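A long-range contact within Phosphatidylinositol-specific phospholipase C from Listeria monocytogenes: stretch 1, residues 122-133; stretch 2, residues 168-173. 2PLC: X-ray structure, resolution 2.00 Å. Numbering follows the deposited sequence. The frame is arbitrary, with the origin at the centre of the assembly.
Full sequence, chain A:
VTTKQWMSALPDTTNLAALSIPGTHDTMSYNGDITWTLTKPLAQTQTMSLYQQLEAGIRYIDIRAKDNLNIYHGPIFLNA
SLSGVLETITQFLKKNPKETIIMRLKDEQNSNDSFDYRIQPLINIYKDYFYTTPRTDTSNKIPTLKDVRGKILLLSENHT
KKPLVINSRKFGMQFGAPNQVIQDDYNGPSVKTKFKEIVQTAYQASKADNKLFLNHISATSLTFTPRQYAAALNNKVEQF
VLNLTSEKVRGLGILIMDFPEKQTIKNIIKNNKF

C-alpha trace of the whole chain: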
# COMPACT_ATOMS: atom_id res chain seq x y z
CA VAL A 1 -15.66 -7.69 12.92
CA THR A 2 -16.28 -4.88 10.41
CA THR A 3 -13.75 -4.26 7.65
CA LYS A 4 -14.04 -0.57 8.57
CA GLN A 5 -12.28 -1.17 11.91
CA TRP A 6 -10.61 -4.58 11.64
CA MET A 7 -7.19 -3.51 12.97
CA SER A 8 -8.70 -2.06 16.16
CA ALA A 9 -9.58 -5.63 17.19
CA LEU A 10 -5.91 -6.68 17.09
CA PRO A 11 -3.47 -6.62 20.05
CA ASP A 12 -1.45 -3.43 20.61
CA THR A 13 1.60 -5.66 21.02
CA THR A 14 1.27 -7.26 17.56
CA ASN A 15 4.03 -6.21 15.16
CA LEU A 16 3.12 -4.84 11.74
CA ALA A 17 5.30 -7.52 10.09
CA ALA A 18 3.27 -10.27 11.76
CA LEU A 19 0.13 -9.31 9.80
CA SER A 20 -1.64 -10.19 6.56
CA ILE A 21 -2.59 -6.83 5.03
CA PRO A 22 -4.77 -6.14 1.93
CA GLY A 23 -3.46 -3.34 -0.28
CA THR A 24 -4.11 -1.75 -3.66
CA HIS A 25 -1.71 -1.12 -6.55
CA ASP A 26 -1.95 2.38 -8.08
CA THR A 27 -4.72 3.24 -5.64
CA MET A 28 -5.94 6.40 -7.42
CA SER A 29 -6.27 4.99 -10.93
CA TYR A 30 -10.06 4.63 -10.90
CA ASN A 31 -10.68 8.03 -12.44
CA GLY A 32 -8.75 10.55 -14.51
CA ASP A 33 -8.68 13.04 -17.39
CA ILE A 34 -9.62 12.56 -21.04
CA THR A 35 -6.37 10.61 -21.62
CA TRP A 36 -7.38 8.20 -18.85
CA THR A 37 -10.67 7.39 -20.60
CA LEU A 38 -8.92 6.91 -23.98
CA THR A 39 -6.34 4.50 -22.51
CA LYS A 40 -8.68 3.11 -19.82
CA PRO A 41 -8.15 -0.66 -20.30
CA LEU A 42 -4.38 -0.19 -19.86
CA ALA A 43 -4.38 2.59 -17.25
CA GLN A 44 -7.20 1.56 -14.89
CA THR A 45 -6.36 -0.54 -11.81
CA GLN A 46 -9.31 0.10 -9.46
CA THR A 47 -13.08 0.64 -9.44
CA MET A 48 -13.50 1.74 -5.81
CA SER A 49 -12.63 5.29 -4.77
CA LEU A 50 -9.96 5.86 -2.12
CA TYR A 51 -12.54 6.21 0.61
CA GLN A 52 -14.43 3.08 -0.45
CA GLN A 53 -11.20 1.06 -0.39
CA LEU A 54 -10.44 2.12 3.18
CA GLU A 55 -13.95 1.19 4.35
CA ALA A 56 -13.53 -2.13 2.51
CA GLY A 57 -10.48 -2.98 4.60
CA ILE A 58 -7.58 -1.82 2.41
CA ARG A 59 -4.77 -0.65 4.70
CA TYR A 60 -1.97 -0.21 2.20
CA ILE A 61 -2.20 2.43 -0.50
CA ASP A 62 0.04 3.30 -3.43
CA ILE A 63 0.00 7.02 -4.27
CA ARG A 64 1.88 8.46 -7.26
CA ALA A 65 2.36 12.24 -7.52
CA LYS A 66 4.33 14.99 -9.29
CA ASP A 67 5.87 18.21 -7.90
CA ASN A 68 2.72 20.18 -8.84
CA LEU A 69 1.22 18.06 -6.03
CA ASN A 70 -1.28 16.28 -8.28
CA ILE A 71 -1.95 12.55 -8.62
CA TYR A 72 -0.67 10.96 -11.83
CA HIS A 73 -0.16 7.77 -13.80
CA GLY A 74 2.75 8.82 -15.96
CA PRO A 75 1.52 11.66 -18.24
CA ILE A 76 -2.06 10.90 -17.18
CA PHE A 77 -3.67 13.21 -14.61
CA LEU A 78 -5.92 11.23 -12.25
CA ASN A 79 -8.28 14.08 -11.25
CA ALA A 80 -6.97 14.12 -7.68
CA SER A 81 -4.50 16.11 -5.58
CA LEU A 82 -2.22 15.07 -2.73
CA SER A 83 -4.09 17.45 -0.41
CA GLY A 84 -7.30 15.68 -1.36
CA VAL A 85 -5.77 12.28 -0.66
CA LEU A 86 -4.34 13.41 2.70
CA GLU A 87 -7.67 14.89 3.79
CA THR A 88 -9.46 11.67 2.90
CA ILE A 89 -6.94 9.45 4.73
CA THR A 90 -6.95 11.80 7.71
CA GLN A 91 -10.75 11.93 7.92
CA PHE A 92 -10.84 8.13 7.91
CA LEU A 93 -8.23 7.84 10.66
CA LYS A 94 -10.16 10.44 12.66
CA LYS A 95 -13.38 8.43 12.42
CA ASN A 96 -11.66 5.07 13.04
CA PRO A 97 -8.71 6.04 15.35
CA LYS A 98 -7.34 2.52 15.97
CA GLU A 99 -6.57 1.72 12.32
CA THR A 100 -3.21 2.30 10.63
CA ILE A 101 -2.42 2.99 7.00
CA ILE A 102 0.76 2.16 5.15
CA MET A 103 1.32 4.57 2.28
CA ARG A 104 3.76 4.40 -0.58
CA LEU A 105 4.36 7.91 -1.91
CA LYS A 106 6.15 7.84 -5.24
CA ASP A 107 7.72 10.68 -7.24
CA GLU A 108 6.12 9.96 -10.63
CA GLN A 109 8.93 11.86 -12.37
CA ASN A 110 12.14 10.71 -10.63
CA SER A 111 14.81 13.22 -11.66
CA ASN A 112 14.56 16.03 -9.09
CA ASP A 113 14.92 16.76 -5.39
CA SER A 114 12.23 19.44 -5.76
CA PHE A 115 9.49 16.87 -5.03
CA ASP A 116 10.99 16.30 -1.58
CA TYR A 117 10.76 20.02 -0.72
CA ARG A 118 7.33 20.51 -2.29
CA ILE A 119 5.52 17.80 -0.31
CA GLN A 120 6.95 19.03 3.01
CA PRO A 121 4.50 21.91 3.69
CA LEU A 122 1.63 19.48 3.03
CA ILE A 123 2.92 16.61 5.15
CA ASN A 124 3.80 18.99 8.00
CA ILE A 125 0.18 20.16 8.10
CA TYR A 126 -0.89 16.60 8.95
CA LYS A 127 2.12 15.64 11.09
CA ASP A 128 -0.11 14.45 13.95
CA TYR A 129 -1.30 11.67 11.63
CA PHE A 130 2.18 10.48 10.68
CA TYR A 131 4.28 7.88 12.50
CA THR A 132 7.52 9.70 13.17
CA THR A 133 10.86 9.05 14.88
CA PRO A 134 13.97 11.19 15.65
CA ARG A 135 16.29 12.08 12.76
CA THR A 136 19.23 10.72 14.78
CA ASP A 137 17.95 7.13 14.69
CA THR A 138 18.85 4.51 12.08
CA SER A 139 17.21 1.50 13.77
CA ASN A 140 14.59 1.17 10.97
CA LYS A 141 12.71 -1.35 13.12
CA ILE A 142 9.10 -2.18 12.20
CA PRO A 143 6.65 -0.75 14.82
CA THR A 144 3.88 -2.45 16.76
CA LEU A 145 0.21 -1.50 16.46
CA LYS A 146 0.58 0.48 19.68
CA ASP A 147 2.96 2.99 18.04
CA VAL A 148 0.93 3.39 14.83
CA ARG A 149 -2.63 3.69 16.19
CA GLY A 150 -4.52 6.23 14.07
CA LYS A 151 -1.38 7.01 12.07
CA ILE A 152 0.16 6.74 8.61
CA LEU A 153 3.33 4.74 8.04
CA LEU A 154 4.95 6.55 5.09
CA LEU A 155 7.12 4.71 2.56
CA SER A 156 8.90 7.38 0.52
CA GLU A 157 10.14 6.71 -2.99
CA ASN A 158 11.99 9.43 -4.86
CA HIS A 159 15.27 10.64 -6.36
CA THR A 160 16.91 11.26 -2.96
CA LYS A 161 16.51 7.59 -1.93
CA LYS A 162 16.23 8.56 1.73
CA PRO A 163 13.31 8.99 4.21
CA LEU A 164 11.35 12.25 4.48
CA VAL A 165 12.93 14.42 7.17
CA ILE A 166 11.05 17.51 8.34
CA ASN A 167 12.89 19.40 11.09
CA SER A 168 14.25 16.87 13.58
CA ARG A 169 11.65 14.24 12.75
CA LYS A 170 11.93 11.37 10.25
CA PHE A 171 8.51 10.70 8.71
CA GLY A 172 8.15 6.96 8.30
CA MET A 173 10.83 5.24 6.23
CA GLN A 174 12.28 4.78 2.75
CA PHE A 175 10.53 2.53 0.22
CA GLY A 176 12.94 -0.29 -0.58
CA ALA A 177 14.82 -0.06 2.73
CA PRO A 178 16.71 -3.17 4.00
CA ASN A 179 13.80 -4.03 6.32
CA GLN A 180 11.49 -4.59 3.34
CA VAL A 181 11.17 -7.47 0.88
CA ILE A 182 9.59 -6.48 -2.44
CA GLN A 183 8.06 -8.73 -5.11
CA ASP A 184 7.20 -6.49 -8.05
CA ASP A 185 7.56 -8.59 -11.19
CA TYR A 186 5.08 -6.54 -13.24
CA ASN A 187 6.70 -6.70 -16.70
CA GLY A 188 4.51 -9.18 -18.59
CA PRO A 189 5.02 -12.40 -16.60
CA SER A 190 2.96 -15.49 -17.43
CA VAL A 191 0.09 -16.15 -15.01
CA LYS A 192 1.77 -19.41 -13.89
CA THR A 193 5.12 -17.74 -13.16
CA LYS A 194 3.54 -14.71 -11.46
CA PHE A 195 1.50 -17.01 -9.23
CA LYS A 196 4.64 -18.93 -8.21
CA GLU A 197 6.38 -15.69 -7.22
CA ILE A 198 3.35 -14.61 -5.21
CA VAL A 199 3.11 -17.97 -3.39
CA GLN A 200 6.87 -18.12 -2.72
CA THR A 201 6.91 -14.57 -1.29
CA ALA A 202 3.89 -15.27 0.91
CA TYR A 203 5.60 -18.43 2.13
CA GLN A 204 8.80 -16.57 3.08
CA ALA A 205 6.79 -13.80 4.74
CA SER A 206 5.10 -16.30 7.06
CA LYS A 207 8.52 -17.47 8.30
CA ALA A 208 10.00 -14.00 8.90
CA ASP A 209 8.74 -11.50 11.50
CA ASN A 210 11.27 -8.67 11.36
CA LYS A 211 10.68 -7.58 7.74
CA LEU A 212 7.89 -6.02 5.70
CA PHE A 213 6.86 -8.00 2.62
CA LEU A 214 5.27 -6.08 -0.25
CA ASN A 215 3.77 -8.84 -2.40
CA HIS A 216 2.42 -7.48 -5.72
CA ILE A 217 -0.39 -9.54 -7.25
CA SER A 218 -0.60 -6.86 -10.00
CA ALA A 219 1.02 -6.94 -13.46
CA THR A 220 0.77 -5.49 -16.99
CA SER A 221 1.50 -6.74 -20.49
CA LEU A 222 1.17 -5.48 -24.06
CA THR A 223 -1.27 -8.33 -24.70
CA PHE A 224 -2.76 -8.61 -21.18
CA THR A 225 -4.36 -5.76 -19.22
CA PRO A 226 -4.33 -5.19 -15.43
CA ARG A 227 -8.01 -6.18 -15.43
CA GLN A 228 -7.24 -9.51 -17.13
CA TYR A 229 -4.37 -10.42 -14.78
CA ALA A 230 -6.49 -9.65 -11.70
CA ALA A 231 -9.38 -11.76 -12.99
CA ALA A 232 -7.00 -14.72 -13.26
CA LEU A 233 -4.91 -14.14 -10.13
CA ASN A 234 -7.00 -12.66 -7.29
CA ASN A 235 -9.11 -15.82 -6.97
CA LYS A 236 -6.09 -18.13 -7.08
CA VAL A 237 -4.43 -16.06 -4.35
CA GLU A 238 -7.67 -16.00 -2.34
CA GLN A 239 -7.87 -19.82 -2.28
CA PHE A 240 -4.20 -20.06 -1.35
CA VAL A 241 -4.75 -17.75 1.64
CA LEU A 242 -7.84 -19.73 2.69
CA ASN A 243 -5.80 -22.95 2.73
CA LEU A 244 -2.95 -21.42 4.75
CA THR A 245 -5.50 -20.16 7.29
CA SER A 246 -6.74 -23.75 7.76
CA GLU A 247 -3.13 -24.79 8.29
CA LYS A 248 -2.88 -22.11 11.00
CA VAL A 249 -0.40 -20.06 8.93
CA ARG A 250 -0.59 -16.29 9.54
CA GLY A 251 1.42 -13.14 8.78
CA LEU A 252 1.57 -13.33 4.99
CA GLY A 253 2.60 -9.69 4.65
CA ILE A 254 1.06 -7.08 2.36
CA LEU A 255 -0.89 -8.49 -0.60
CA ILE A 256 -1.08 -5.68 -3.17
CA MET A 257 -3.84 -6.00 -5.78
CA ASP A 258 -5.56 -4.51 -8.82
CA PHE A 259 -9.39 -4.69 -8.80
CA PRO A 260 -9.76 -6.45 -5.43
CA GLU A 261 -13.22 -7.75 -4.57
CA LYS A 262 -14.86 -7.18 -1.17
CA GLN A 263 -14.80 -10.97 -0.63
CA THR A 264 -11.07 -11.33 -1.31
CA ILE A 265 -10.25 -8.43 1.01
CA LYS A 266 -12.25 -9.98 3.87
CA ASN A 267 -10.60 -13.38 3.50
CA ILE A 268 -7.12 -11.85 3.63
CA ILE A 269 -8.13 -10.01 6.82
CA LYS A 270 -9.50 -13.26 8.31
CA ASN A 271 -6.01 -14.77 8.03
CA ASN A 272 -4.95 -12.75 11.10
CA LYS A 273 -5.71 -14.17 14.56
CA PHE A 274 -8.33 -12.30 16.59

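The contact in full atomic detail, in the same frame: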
# COMPACT_ATOMS: atom_id res chain seq x y z
N LEU A 122 2.87 20.26 2.98
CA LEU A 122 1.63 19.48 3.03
C LEU A 122 1.66 18.41 4.11
O LEU A 122 0.68 18.21 4.82
CB LEU A 122 1.36 18.82 1.69
CG LEU A 122 0.11 19.28 0.95
CD1 LEU A 122 -0.10 18.36 -0.24
CD2 LEU A 122 -1.10 19.26 1.87
N ILE A 123 2.76 17.67 4.17
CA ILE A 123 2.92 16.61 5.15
C ILE A 123 2.93 17.21 6.56
O ILE A 123 2.24 16.73 7.45
CB ILE A 123 4.23 15.81 4.91
CG1 ILE A 123 4.19 15.11 3.54
CG2 ILE A 123 4.45 14.80 6.02
CD1 ILE A 123 3.00 14.17 3.35
N ASN A 124 3.68 18.30 6.72
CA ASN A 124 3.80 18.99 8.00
C ASN A 124 2.46 19.46 8.57
O ASN A 124 2.30 19.58 9.79
CB ASN A 124 4.76 20.17 7.87
CG ASN A 124 5.15 20.75 9.21
OD1 ASN A 124 5.53 20.02 10.13
ND2 ASN A 124 5.06 22.07 9.32
N ILE A 125 1.51 19.72 7.69
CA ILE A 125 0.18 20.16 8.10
C ILE A 125 -0.56 19.02 8.80
O ILE A 125 -1.37 19.24 9.70
CB ILE A 125 -0.65 20.62 6.86
CG1 ILE A 125 -0.01 21.86 6.25
CG2 ILE A 125 -2.09 20.89 7.22
CD1 ILE A 125 0.35 22.92 7.29
N TYR A 126 -0.25 17.79 8.39
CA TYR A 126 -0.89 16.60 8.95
C TYR A 126 0.07 15.75 9.77
O TYR A 126 -0.17 14.55 9.95
CB TYR A 126 -1.47 15.76 7.82
CG TYR A 126 -2.57 16.45 7.04
CD1 TYR A 126 -3.86 16.53 7.55
CD2 TYR A 126 -2.31 17.01 5.79
CE1 TYR A 126 -4.88 17.15 6.83
CE2 TYR A 126 -3.33 17.64 5.07
CZ TYR A 126 -4.60 17.69 5.60
OH TYR A 126 -5.62 18.28 4.88
N LYS A 127 1.12 16.36 10.31
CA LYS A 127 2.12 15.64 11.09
C LYS A 127 1.60 14.81 12.26
O LYS A 127 2.20 13.79 12.62
CB LYS A 127 3.24 16.58 11.55
CG LYS A 127 2.79 17.69 12.48
CD LYS A 127 3.97 18.60 12.81
CE LYS A 127 3.59 19.61 13.87
NZ LYS A 127 3.19 18.95 15.15
N ASP A 128 0.47 15.20 12.84
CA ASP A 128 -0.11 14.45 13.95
C ASP A 128 -0.67 13.11 13.50
O ASP A 128 -1.00 12.26 14.34
CB ASP A 128 -1.20 15.27 14.66
CG ASP A 128 -0.64 16.43 15.46
OD1 ASP A 128 0.49 16.32 15.99
OD2 ASP A 128 -1.33 17.46 15.56
N TYR A 129 -0.78 12.91 12.19
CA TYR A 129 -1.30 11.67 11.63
C TYR A 129 -0.20 10.81 11.01
O TYR A 129 -0.48 9.80 10.38
CB TYR A 129 -2.39 11.95 10.59
CG TYR A 129 -3.66 12.52 11.18
CD1 TYR A 129 -4.65 11.68 11.69
CD2 TYR A 129 -3.87 13.90 11.23
CE1 TYR A 129 -5.82 12.19 12.23
CE2 TYR A 129 -5.04 14.43 11.77
CZ TYR A 129 -6.01 13.57 12.27
OH TYR A 129 -7.19 14.08 12.78
N PHE A 130 1.05 11.22 11.21
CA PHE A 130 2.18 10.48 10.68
C PHE A 130 3.06 9.84 11.76
O PHE A 130 3.38 10.49 12.76
CB PHE A 130 3.05 11.38 9.79
CG PHE A 130 2.52 11.54 8.40
CD1 PHE A 130 1.55 12.50 8.12
CD2 PHE A 130 2.96 10.71 7.38
CE1 PHE A 130 1.02 12.62 6.84
CE2 PHE A 130 2.44 10.82 6.10
CZ PHE A 130 1.46 11.78 5.83
N TYR A 131 3.40 8.57 11.57
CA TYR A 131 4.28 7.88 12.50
C TYR A 131 5.65 8.51 12.26
O TYR A 131 6.18 8.46 11.15
CB TYR A 131 4.35 6.39 12.22
CG TYR A 131 5.50 5.69 12.93
CD1 TYR A 131 5.44 5.42 14.30
CD2 TYR A 131 6.63 5.27 12.23
CE1 TYR A 131 6.48 4.76 14.95
CE2 TYR A 131 7.67 4.62 12.87
CZ TYR A 131 7.59 4.36 14.22
OH TYR A 131 8.62 3.69 14.84
N THR A 132 6.24 9.05 13.31
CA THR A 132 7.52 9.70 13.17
C THR A 132 8.50 9.35 14.28
O THR A 132 8.10 9.03 15.40
CB THR A 132 7.29 11.22 13.09
OG1 THR A 132 8.50 11.86 12.67
CG2 THR A 132 6.83 11.79 14.43
N THR A 133 9.79 9.35 13.94
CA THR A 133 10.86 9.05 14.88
C THR A 133 11.96 10.11 14.73
O THR A 133 11.96 10.86 13.76
CB THR A 133 11.49 7.66 14.60
OG1 THR A 133 12.07 7.64 13.29
CG2 THR A 133 10.45 6.55 14.73
N SER A 168 13.44 17.88 12.90
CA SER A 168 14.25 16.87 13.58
C SER A 168 13.51 15.54 13.62
O SER A 168 13.90 14.63 14.34
CB SER A 168 14.58 17.33 15.00
OG SER A 168 15.41 18.48 14.98
N ARG A 169 12.46 15.45 12.81
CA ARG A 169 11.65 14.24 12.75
C ARG A 169 11.75 13.54 11.39
O ARG A 169 11.76 14.19 10.34
CB ARG A 169 10.18 14.55 13.06
CG ARG A 169 9.96 15.20 14.42
CD ARG A 169 10.46 14.33 15.56
NE ARG A 169 9.57 13.20 15.84
CZ ARG A 169 9.80 12.28 16.78
NH1 ARG A 169 10.89 12.35 17.54
NH2 ARG A 169 8.92 11.31 16.98
N LYS A 170 11.85 12.21 11.44
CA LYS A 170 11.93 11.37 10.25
C LYS A 170 10.55 10.75 10.07
O LYS A 170 10.11 9.94 10.89
CB LYS A 170 12.98 10.28 10.44
CG LYS A 170 13.24 9.44 9.20
CD LYS A 170 14.36 8.43 9.42
CE LYS A 170 13.98 7.36 10.44
NZ LYS A 170 15.00 6.28 10.52
N PHE A 171 9.86 11.18 9.02
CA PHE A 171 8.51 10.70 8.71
C PHE A 171 8.48 9.34 8.03
O PHE A 171 8.70 9.22 6.83
CB PHE A 171 7.77 11.74 7.87
CG PHE A 171 7.37 12.97 8.64
CD1 PHE A 171 8.34 13.81 9.19
CD2 PHE A 171 6.03 13.27 8.86
CE1 PHE A 171 7.98 14.92 9.94
CE2 PHE A 171 5.66 14.38 9.60
CZ PHE A 171 6.63 15.21 10.15
N GLY A 172 8.19 8.31 8.83
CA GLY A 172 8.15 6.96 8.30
C GLY A 172 9.52 6.46 7.90
O GLY A 172 10.51 6.68 8.60
N MET A 173 9.58 5.80 6.74
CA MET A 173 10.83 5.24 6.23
C MET A 173 10.90 5.25 4.70
O MET A 173 9.95 5.63 4.02
CB MET A 173 11.02 3.81 6.77
CG MET A 173 9.75 2.97 6.78
SD MET A 173 9.88 1.39 7.65
CE MET A 173 9.83 1.91 9.36

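How does the chain enter the contact at Ser168 and Arg169? Ser168 is exposed and contributes almost nothing, so the pairing really begins with Arg169, the first residue of a short strand that runs antiparallel to Thr132 and Thr133. Its side chain, bent through three successive m rotamers, brings its end nearer the other strand. The guanidinium lies with one face over Thr133 CA, and Arg169 NH2 comes within 2.9 Å of Thr132 O. At the backbone, Arg169 CA makes a CA-H...O contact of 3.5 Å with Thr133 O.

What locks the register at Lys170? Two nearly straight hydrogen bonds join it to Thr133: Lys170 N donates to Thr133 O at 2.7 Å, and Thr133 N donates to Lys170 O at 3.1 Å. Lys170 O also accepts a weak bond from Thr132 OG1, again at 3.1 Å. The side chains of Lys170 and Thr133 share one face of the sheet, where the aliphatic part of the lysine passes the threonine hydroxyl, with Lys170 CE 3.4 Å from Thr133 OG1.

Why does Phe171 bury the most surface here? It pairs with Thr132 in the non-hydrogen-bonded position, and its side chain reaches into the turn and helix of stretch 1. Phe171 CD2 lies 3.6 Å from both Ile123 CG2 and Phe130 CB, an apolar cluster sheltered from solvent. Lys127 CB approaches the ring edge, 3.8 Å from Phe171 CE2, while Thr132 OG1 sits over a ring face.

How does the pairing finish at Gly172 and Met173? Gly172 N donates to Tyr131 O at 3.1 Å, with a more bent angle of 137°, extending the backbone bonding past the paired threonines. The positive phi of Gly172 is one that glycine adopts readily. Met173 then leaves the contact, its nearest side-chain approach being Met173 CE to Tyr131 CE2 at 4.9 Å.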